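Ribonuclease J (Methanolobus psychrophilus R15, PDB 5HAB) is an archaeal exoribonuclease of the metallo-beta-lactamase and beta-CASP family, which probably degrades RNA by metal-dependent hydrolysis of its phosphodiester bonds. Local coordinates at residues L353-A357 / N358-P362; L390-K393 / L394-G398. The protein carries 1 engineered substitution. One frame throughout, in Å; residues are numbered along the deposited sequence.

Contact 1. Residues L353-A357 / N358-P362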
loop_
_atom_site.group_PDB
_atom_site.type_symbol
_atom_site.label_atom_id
_atom_site.label_comp_id
_atom_site.label_asym_id
_atom_site.label_seq_id
_atom_site.Cartn_x
_atom_site.Cartn_y
_atom_site.Cartn_z
ATOM N N LEU B 353 -8.212 21.613 19.322
ATOM C CA LEU B 353 -8.720 21.447 17.961
ATOM C C LEU B 353 -9.849 20.423 17.927
ATOM O O LEU B 353 -10.834 20.588 17.201
ATOM C CB LEU B 353 -7.597 21.035 17.004
ATOM C CG LEU B 353 -7.973 20.998 15.519
ATOM C CD1 LEU B 353 -8.602 22.320 15.098
ATOM C CD2 LEU B 353 -6.756 20.684 14.654
ATOM N N GLY B 354 -9.705 19.368 18.721
ATOM C CA GLY B 354 -10.737 18.353 18.828
ATOM C C GLY B 354 -12.018 18.899 19.430
ATOM O O GLY B 354 -13.111 18.417 19.136
ATOM N N ARG B 355 -11.880 19.908 20.281
ATOM C CA ARG B 355 -13.035 20.509 20.934
ATOM C C ARG B 355 -13.701 21.495 19.979
ATOM O O ARG B 355 -14.928 21.607 19.944
ATOM C CB ARG B 355 -12.620 21.186 22.246
ATOM C CG ARG B 355 -12.684 20.245 23.448
ATOM C CD ARG B 355 -11.899 20.763 24.653
ATOM N NE ARG B 355 -12.032 22.205 24.829
ATOM C CZ ARG B 355 -13.103 22.799 25.343
ATOM N NH1 ARG B 355 -14.140 22.073 25.746
ATOM N NH2 ARG B 355 -13.135 24.121 25.457
ATOM N N ILE B 356 -12.887 22.198 19.197
ATOM C CA ILE B 356 -13.402 23.074 18.150
ATOM C C ILE B 356 -14.199 22.256 17.137
ATOM O O ILE B 356 -15.267 22.674 16.684
ATOM C CB ILE B 356 -12.268 23.833 17.447
ATOM C CG1 ILE B 356 -11.624 24.844 18.394
ATOM C CG2 ILE B 356 -12.779 24.525 16.188
ATOM C CD1 ILE B 356 -10.593 25.715 17.711
ATOM N N ALA B 357 -13.680 21.080 16.799
ATOM C CA ALA B 357 -14.310 20.225 15.801
ATOM C C ALA B 357 -15.652 19.682 16.276
ATOM O O ALA B 357 -16.539 19.403 15.467
ATOM C CB ALA B 357 -13.384 19.081 15.431
ATOM N N ASN B 358 -15.807 19.536 17.588
ATOM C CA ASN B 358 -17.056 19.024 18.139
ATOM C C ASN B 358 -18.038 20.152 18.433
ATOM O O ASN B 358 -19.158 19.903 18.875
ATOM C CB ASN B 358 -16.796 18.223 19.417
ATOM C CG ASN B 358 -16.324 16.815 19.135
ATOM O OD1 ASN B 358 -15.344 16.351 19.716
ATOM N ND2 ASN B 358 -17.018 16.124 18.237
ATOM N N GLY B 359 -17.624 21.389 18.170
ATOM C CA GLY B 359 -18.493 22.534 18.379
ATOM C C GLY B 359 -18.666 22.894 19.844
ATOM O O GLY B 359 -19.588 23.619 20.214
ATOM N N GLU B 360 -17.772 22.377 20.679
ATOM C CA GLU B 360 -17.804 22.629 22.115
ATOM C C GLU B 360 -17.051 23.916 22.441
ATOM O O GLU B 360 -16.381 24.016 23.469
ATOM C CB GLU B 360 -17.190 21.452 22.872
ATOM C CG GLU B 360 -17.737 20.100 22.451
ATOM C CD GLU B 360 -16.926 18.953 23.012
ATOM O OE1 GLU B 360 -15.734 19.166 23.317
ATOM O OE2 GLU B 360 -17.472 17.837 23.135
ATOM N N THR B 361 -17.158 24.894 21.550
ATOM C CA THR B 361 -16.279 26.047 21.574
ATOM C C THR B 361 -16.939 27.226 20.858
ATOM O O THR B 361 -17.637 27.030 19.861
ATOM C CB THR B 361 -14.925 25.685 20.915
ATOM O OG1 THR B 361 -14.180 24.835 21.795
ATOM C CG2 THR B 361 -14.101 26.905 20.606
ATOM N N PRO B 362 -16.745 28.452 21.378
ATOM C CA PRO B 362 -17.214 29.680 20.718
ATOM C C PRO B 362 -16.728 29.802 19.274
ATOM O O PRO B 362 -17.368 30.451 18.444
ATOM C CB PRO B 362 -16.610 30.788 21.581
ATOM C CG PRO B 362 -16.498 30.178 22.929
ATOM C CD PRO B 362 -16.159 28.733 22.701
#

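Contact 2. Residues L390-K393 / L394-G398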
loop_
_atom_site.group_PDB
_atom_site.type_symbol
_atom_site.label_atom_id
_atom_site.label_comp_id
_atom_site.label_asym_id
_atom_site.label_seq_id
_atom_site.Cartn_x
_atom_site.Cartn_y
_atom_site.Cartn_z
ATOM N N LEU B 390 -11.384 13.561 13.503
ATOM C CA LEU B 390 -11.138 14.998 13.572
ATOM C C LEU B 390 -11.278 15.652 12.196
ATOM O O LEU B 390 -12.019 16.626 12.022
ATOM C CB LEU B 390 -9.741 15.278 14.136
ATOM C CG LEU B 390 -9.341 16.755 14.178
ATOM C CD1 LEU B 390 -10.120 17.490 15.265
ATOM C CD2 LEU B 390 -7.846 16.922 14.372
ATOM N N GLU B 391 -10.568 15.099 11.219
ATOM C CA GLU B 391 -10.541 15.661 9.876
ATOM C C GLU B 391 -11.906 15.594 9.211
ATOM O O GLU B 391 -12.317 16.544 8.557
ATOM C CB GLU B 391 -9.503 14.939 9.018
ATOM C CG GLU B 391 -8.144 15.608 9.033
ATOM C CD GLU B 391 -7.133 14.888 8.165
ATOM O OE1 GLU B 391 -6.111 14.426 8.714
ATOM O OE2 GLU B 391 -7.347 14.803 6.936
ATOM N N THR B 392 -12.604 14.476 9.387
ATOM C CA THR B 392 -13.952 14.313 8.852
ATOM C C THR B 392 -14.886 15.386 9.409
ATOM O O THR B 392 -15.663 15.978 8.660
ATOM C CB THR B 392 -14.534 12.921 9.164
ATOM O OG1 THR B 392 -13.699 11.913 8.588
ATOM C CG2 THR B 392 -15.942 12.785 8.595
ATOM N N LYS B 393 -14.809 15.643 10.715
ATOM C CA LYS B 393 -15.640 16.693 11.317
ATOM C C LYS B 393 -15.298 18.081 10.765
ATOM O O LYS B 393 -16.193 18.843 10.353
ATOM C CB LYS B 393 -15.496 16.677 12.841
ATOM C CG LYS B 393 -16.102 15.441 13.488
ATOM C CD LYS B 393 -15.730 15.338 14.953
ATOM C CE LYS B 393 -16.132 13.987 15.509
ATOM N NZ LYS B 393 -15.612 13.765 16.887
ATOM N N LEU B 394 -14.003 18.393 10.734
ATOM C CA LEU B 394 -13.551 19.691 10.244
ATOM C C LEU B 394 -13.958 19.933 8.783
ATOM O O LEU B 394 -14.402 21.022 8.431
ATOM C CB LEU B 394 -12.035 19.809 10.399
ATOM C CG LEU B 394 -11.532 19.825 11.845
ATOM C CD1 LEU B 394 -10.017 19.736 11.895
ATOM C CD2 LEU B 394 -12.023 21.063 12.570
ATOM N N LYS B 395 -13.815 18.917 7.940
ATOM C CA LYS B 395 -14.200 19.039 6.535
ATOM C C LYS B 395 -15.715 19.115 6.393
ATOM O O LYS B 395 -16.220 19.817 5.520
ATOM C CB LYS B 395 -13.645 17.884 5.692
ATOM C CG LYS B 395 -12.183 18.057 5.316
ATOM C CD LYS B 395 -11.676 16.915 4.441
ATOM C CE LYS B 395 -11.651 15.598 5.195
ATOM N NZ LYS B 395 -10.931 14.535 4.436
ATOM N N MET B 396 -16.443 18.397 7.244
ATOM C CA MET B 396 -17.900 18.446 7.181
ATOM C C MET B 396 -18.383 19.825 7.596
ATOM O O MET B 396 -19.516 20.201 7.298
ATOM C CB MET B 396 -18.542 17.376 8.066
ATOM C CG MET B 396 -18.573 15.989 7.448
ATOM S SD MET B 396 -19.301 14.747 8.541
ATOM C CE MET B 396 -19.010 15.475 10.156
ATOM N N LYS B 397 -17.518 20.591 8.256
ATOM C CA LYS B 397 -17.851 21.989 8.524
ATOM C C LYS B 397 -17.182 22.923 7.516
ATOM O O LYS B 397 -17.156 24.139 7.708
ATOM C CB LYS B 397 -17.455 22.385 9.948
ATOM C CG LYS B 397 -18.315 21.765 11.049
ATOM C CD LYS B 397 -18.136 22.510 12.369
ATOM C CE LYS B 397 -18.960 21.895 13.492
ATOM N NZ LYS B 397 -18.448 20.550 13.876
ATOM N N GLY B 398 -16.637 22.349 6.446
ATOM C CA GLY B 398 -16.131 23.127 5.323
ATOM C C GLY B 398 -14.685 23.599 5.357
ATOM O O GLY B 398 -14.278 24.405 4.523
HETATM O O HOH W 1 -18.974 18.399 12.009
#

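Contact 1. Residues L353-A357 / N358-P362
The arm of Arg355 bends at chi3 (39°), while Glu360 sets CG beside its own backbone N (chi1 -49°) and runs extended from there, so that the two side chains cross at about a right angle. Glu360 OE1 comes down on the arginine's aliphatic part, 3.2 Å from Arg355 CG. The charged ends do not pair: Glu360 OE1 stays 4.1 Å from Arg355 NH1 and well out of the guanidinium plane, a proximity of charges alone. Arg355 NH2 instead makes a salt bridge to Asp324 of helix 320-331. Thr361 OG1 lies over one guanidinium face, 3.9 Å from Arg355 NH2, and on the other branch Thr361 CG2 rests 3.9 Å from Ile356 CG1, whose side chain also packs on Met342 and Ile263 of the parallel sheet. Glu360 N donates to Arg355 O at 3.0 Å, almost in line with the carbonyl (162°), and Gly359 N reaches Ile356 O at 3.1 Å from above the carbonyl plane. With Gly359 at positive phi, this pair of bonds forms the Schellman motif that ends helix 352-357 in the beta-CASP domain.

Contact 2. Residues L390-K393 / L394-G398
Leu390 and Leu394 meet one turn apart in a local contact at the C-terminal end of helix 381-396. One flank of this helix faces the parallel sheet and another meets a second subunit. On the sheet side Leu394 CD1 lies 3.8 Å from Leu390 CG; Leu390 also packs on Phe373, and Leu394 on Ile371. Leu394 N donates to Leu390 O, and the same helical pattern repeats from Lys395 to Glu391 and from Met396 to Thr392. The helix is the crossover of the beta-alpha-beta unit 370-374, 381-396, 400-402. It ends in a Schellman motif: Gly398, at positive phi, gives its N to Lys395 O at 2.7 Å, while Ala399 N reaches back to Leu394 O. Met396 is bent at chi3 (-25°), which folds its methyl back to bring CE within 3.8 Å of Lys393 CA. Met396 SD sits 3.9 Å from Thr392 CG2, whereas Thr392 OG1 bonds to Tyr388 O one turn back. Lys395, bent at chi3 (-66°), lays CE 3.6 Å from Glu391 O; its NZ stays 4.4 Å from Glu391 OE2, too far for a salt bridge, and Glu391 OE1 pairs with Arg387 instead. A water 2.9 Å from Lys397 NZ accepts from that amine and donates to Lys393 O, which also takes a weak bond from Lys397 N; the same amine lies close to Ala357 O of helix 352-357. The extended Lys393 carries its NZ to Ile64 O of the second subunit.

Both contacts end neighbouring helices of the beta-CASP domain with a Schellman glycine, and the two touch directly: Lys397 NZ of contact 2 lies 2.7 Å from Ala357 O of contact 1, and Ala357 CB packs 3.6 Å from Leu390 CD1. Both are partly buried and peripheral, their centres about 29 and 30 Å from the chain's centre. Ile356, Leu390 and Leu394 face the parallel sheet, while Glu360 and Lys395 are exposed. Asn358 and Lys393 both pack on His65 of the second subunit, to which contact 2 adds a lysine hydrogen bond; contact 1 has the Asp324 salt bridge within its own chain. The nearest atoms lie about 6 Å (contact 1) and 11 Å (contact 2) from the bound nucleic acid.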